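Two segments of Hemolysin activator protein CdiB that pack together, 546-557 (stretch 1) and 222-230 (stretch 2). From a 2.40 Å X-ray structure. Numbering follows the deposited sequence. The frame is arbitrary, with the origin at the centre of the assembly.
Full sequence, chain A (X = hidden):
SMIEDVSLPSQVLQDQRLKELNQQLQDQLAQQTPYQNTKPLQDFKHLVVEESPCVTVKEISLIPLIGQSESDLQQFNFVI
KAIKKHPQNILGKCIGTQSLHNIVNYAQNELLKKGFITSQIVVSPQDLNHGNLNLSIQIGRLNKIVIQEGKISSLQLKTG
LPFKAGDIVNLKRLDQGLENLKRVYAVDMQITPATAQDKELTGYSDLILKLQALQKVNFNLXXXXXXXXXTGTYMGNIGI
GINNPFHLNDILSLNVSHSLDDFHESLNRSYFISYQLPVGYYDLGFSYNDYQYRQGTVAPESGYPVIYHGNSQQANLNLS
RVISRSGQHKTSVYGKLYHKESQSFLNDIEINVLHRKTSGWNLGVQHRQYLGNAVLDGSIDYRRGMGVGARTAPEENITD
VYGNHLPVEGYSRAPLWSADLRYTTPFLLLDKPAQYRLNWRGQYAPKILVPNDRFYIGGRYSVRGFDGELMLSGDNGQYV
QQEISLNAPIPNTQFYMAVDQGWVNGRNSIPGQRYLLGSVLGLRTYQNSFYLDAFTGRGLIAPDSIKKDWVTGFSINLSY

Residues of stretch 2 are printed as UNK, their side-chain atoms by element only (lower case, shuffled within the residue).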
# COMPACT_ATOMS: atom_id res chain seq x y z
N ILE A 546 -18.53 19.17 22.80
CA ILE A 546 -18.64 17.78 22.37
C ILE A 546 -19.21 16.96 23.52
O ILE A 546 -18.81 17.14 24.68
CB ILE A 546 -17.29 17.21 21.89
CG1 ILE A 546 -16.73 18.04 20.74
CG2 ILE A 546 -17.44 15.76 21.48
CD1 ILE A 546 -17.27 17.66 19.37
N LYS A 547 -20.11 16.04 23.20
CA LYS A 547 -20.95 15.41 24.21
C LYS A 547 -20.15 14.49 25.14
O LYS A 547 -20.39 14.48 26.36
CB LYS A 547 -22.07 14.62 23.53
CG LYS A 547 -23.15 15.46 22.89
CD LYS A 547 -24.26 14.57 22.39
CE LYS A 547 -25.54 15.34 22.08
NZ LYS A 547 -26.28 14.58 21.02
N LYS A 548 -19.19 13.74 24.60
CA LYS A 548 -18.53 12.63 25.32
C LYS A 548 -19.56 11.59 25.76
O LYS A 548 -19.48 11.05 26.87
CB LYS A 548 -17.70 13.13 26.51
CG LYS A 548 -16.36 13.72 26.11
CD LYS A 548 -15.50 14.04 27.33
CE LYS A 548 -16.18 15.07 28.21
NZ LYS A 548 -16.67 16.22 27.40
N ASP A 549 -20.51 11.28 24.89
CA ASP A 549 -21.55 10.32 25.18
C ASP A 549 -21.06 8.90 24.87
O ASP A 549 -19.95 8.69 24.38
CB ASP A 549 -22.81 10.67 24.39
CG ASP A 549 -24.09 10.33 25.13
OD1 ASP A 549 -24.19 10.66 26.33
OD2 ASP A 549 -25.00 9.74 24.51
N TRP A 550 -21.90 7.91 25.17
CA TRP A 550 -21.60 6.53 24.84
C TRP A 550 -22.06 6.22 23.42
O TRP A 550 -23.15 6.63 23.01
CB TRP A 550 -22.27 5.57 25.82
CG TRP A 550 -21.60 5.51 27.16
CD1 TRP A 550 -21.82 6.35 28.22
CD2 TRP A 550 -20.61 4.57 27.58
NE1 TRP A 550 -21.02 5.98 29.27
CE2 TRP A 550 -20.27 4.89 28.91
CE3 TRP A 550 -19.98 3.48 26.97
CZ2 TRP A 550 -19.33 4.17 29.64
CZ3 TRP A 550 -19.04 2.77 27.70
CH2 TRP A 550 -18.73 3.11 29.01
N VAL A 551 -21.23 5.50 22.67
CA VAL A 551 -21.53 5.15 21.29
C VAL A 551 -21.41 3.65 21.12
O VAL A 551 -20.65 2.97 21.83
CB VAL A 551 -20.60 5.89 20.29
CG1 VAL A 551 -20.84 7.39 20.36
CG2 VAL A 551 -19.15 5.55 20.57
N THR A 552 -22.17 3.12 20.16
CA THR A 552 -22.12 1.71 19.81
C THR A 552 -21.99 1.58 18.30
O THR A 552 -22.33 2.49 17.54
CB THR A 552 -23.37 0.95 20.30
OG1 THR A 552 -24.53 1.79 20.16
CG2 THR A 552 -23.21 0.53 21.75
N GLY A 553 -21.48 0.43 17.87
CA GLY A 553 -21.36 0.14 16.46
C GLY A 553 -21.45 -1.35 16.17
O GLY A 553 -20.79 -2.15 16.83
N PHE A 554 -22.26 -1.72 15.18
CA PHE A 554 -22.45 -3.11 14.80
C PHE A 554 -22.26 -3.21 13.29
O PHE A 554 -22.95 -2.54 12.53
CB PHE A 554 -23.84 -3.62 15.20
CG PHE A 554 -24.11 -3.55 16.68
CD1 PHE A 554 -24.64 -2.40 17.25
CD2 PHE A 554 -23.84 -4.64 17.50
CE1 PHE A 554 -24.89 -2.34 18.62
CE2 PHE A 554 -24.09 -4.58 18.86
CZ PHE A 554 -24.61 -3.43 19.42
N SER A 555 -21.32 -4.05 12.87
CA SER A 555 -21.03 -4.26 11.45
C SER A 555 -21.19 -5.74 11.12
O SER A 555 -20.69 -6.60 11.85
CB SER A 555 -19.63 -3.78 11.09
OG SER A 555 -19.50 -2.39 11.29
N ILE A 556 -21.88 -6.02 10.02
CA ILE A 556 -22.08 -7.38 9.53
C ILE A 556 -21.75 -7.40 8.05
O ILE A 556 -22.27 -6.57 7.29
CB ILE A 556 -23.53 -7.86 9.76
CG1 ILE A 556 -23.77 -8.19 11.24
CG2 ILE A 556 -23.83 -9.08 8.90
CD1 ILE A 556 -23.19 -9.52 11.66
N ASN A 557 -20.89 -8.33 7.63
CA ASN A 557 -20.55 -8.49 6.23
C ASN A 557 -20.69 -9.95 5.82
O ASN A 557 -20.53 -10.86 6.63
CB ASN A 557 -19.12 -7.98 5.95
CG ASN A 557 -18.77 -8.03 4.48
OD1 ASN A 557 -18.27 -9.04 3.98
ND2 ASN A 557 -19.03 -6.94 3.77
N UNK A 222 -22.71 -5.57 3.17
CA UNK A 222 -22.47 -5.08 4.53
C UNK A 222 -23.65 -4.27 5.01
O UNK A 222 -24.30 -3.56 4.24
c UNK A 222 -21.20 -4.22 4.61
o UNK A 222 -20.03 -5.01 4.59
N UNK A 223 -23.91 -4.37 6.31
CA UNK A 223 -24.83 -3.48 7.01
C UNK A 223 -24.13 -2.99 8.27
O UNK A 223 -23.49 -3.78 8.98
c UNK A 223 -27.00 -4.37 6.11
c UNK A 223 -25.90 -5.52 8.03
c UNK A 223 -26.16 -4.18 7.36
N UNK A 224 -24.22 -1.69 8.53
CA UNK A 224 -23.61 -1.10 9.71
C UNK A 224 -24.62 -0.22 10.43
O UNK A 224 -25.33 0.57 9.80
c UNK A 224 -22.36 -0.29 9.35
o UNK A 224 -20.36 -0.33 10.65
c UNK A 224 -21.53 0.09 10.57
o UNK A 224 -22.06 0.80 11.45
N UNK A 225 -24.67 -0.36 11.75
CA UNK A 225 -25.54 0.43 12.61
C UNK A 225 -24.68 1.04 13.72
O UNK A 225 -24.38 0.38 14.72
c UNK A 225 -26.67 -0.43 13.17
c UNK A 225 -27.32 0.17 14.41
o UNK A 225 -27.56 1.39 14.44
o UNK A 225 -27.60 -0.60 15.36
N UNK A 226 -24.28 2.29 13.52
CA UNK A 226 -23.49 3.02 14.50
C UNK A 226 -24.27 4.24 14.99
O UNK A 226 -25.10 4.78 14.26
o UNK A 226 -21.33 2.36 13.58
c UNK A 226 -22.14 3.47 13.92
N UNK A 227 -23.99 4.65 16.22
CA UNK A 227 -24.59 5.85 16.75
C UNK A 227 -24.43 5.90 18.26
O UNK A 227 -23.72 5.09 18.85
N UNK A 228 -25.08 6.90 18.86
CA UNK A 228 -25.20 6.98 20.30
C UNK A 228 -26.51 6.32 20.73
O UNK A 228 -27.26 5.77 19.92
c UNK A 228 -25.10 8.43 20.78
n UNK A 228 -25.67 10.50 19.67
c UNK A 228 -26.13 9.35 20.13
o UNK A 228 -27.31 9.02 20.05
N UNK A 229 -26.79 6.38 22.03
CA UNK A 229 -27.98 5.73 22.57
C UNK A 229 -29.26 6.45 22.18
O UNK A 229 -30.35 5.91 22.41
c UNK A 229 -26.45 5.30 24.59
n UNK A 229 -24.79 3.65 23.96
c UNK A 229 -26.04 3.85 24.35
o UNK A 229 -26.84 2.93 24.53
c UNK A 229 -27.86 5.62 24.08
N UNK A 230 -29.17 7.65 21.61
CA UNK A 230 -30.33 8.40 21.15
C UNK A 230 -30.57 8.26 19.65
O UNK A 230 -31.69 7.98 19.22
c UNK A 230 -30.19 9.89 21.51
o UNK A 230 -30.12 11.31 23.42
c UNK A 230 -30.28 10.14 23.00
o UNK A 230 -30.52 9.17 23.76

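The strand that enters at position 222 runs antiparallel to the strand leading to N557, and the side chains along the hidden strand can be read from their atoms. At position 222 the side chain is one carbon followed by one oxygen. That oxygen lies 2.3 Å from ND2 of N557, which donates a nearly straight hydrogen bond to it, so short that the modelled distance deserves caution. One carbon and a terminal hydroxyl make this residue S222, and the acceptor is its OG.

Position 223 carries three carbons and no polar atom, with two of them branching from the first. The backbone pairs with I556 in both directions, N of 223 to O of I556 and N of I556 to O of 223, each at 2.9 Å. One branch carbon comes within 3.8 Å of CB of I556. A beta-branched, wholly aliphatic side chain of this size is V223, and the touching atom is CG2.

Position 224 has two carbons, the second bearing two oxygens. A fork of this kind could be an acid or an amide by shape alone; with both ends oxygen it is D224. Its OD2 accepts a very short hydrogen bond from OG of S555, at 2.3 Å, although the placement of OD2 is less sure because it also crowds an atom elsewhere in the model.

Position 225 repeats the same set, two carbons and two oxygens, but projects from the other face, where one oxygen lies 3.9 Å from CD1 of F554. This is D225, and that oxygen is OD2. Its backbone forms a hydrogen-bonded pair with F554: N of D225 to O of F554 at 2.9 Å and N of F554 to O of D225 at 3.0 Å.

At position 226 one carbon and one oxygen again indicate a hydroxyl, 3.6 Å from CA of G553. The residue is S226, whose OG donates to OD1 of D224 at 2.7 Å, linking two side chains on the same face.

Position 227 has no side-chain atoms and is G227. Its backbone angles would jam a CB against the preceding carbonyl. Its N donates to O of T552 at 3.0 Å, and its O accepts from N of T552 at 2.8 Å.

Position 228 shows two carbons, the second carrying one oxygen and one nitrogen, with CB 4.0 Å from OD2 of D549. This amide is N228; its OD1 accepts a hydrogen bond from the backbone N of position 230 at 2.8 Å.

Position 229 has three carbons ending in an oxygen and a nitrogen, the nitrogen 3.7 Å from CB of W550. The longer amide is Q229.

Position 230, with two carbons and two oxygens, is D230 and stands clear of stretch 1.

The contact is built chiefly on backbone pairing at T552, F554 and I556, reinforced by CA-H...O contacts between them. Polar side chains of S222, D224, S555 and N557 join on one face, while V223 meets I556 on the other.

Stretch 2, residues 222-230: SVDDSGNQD
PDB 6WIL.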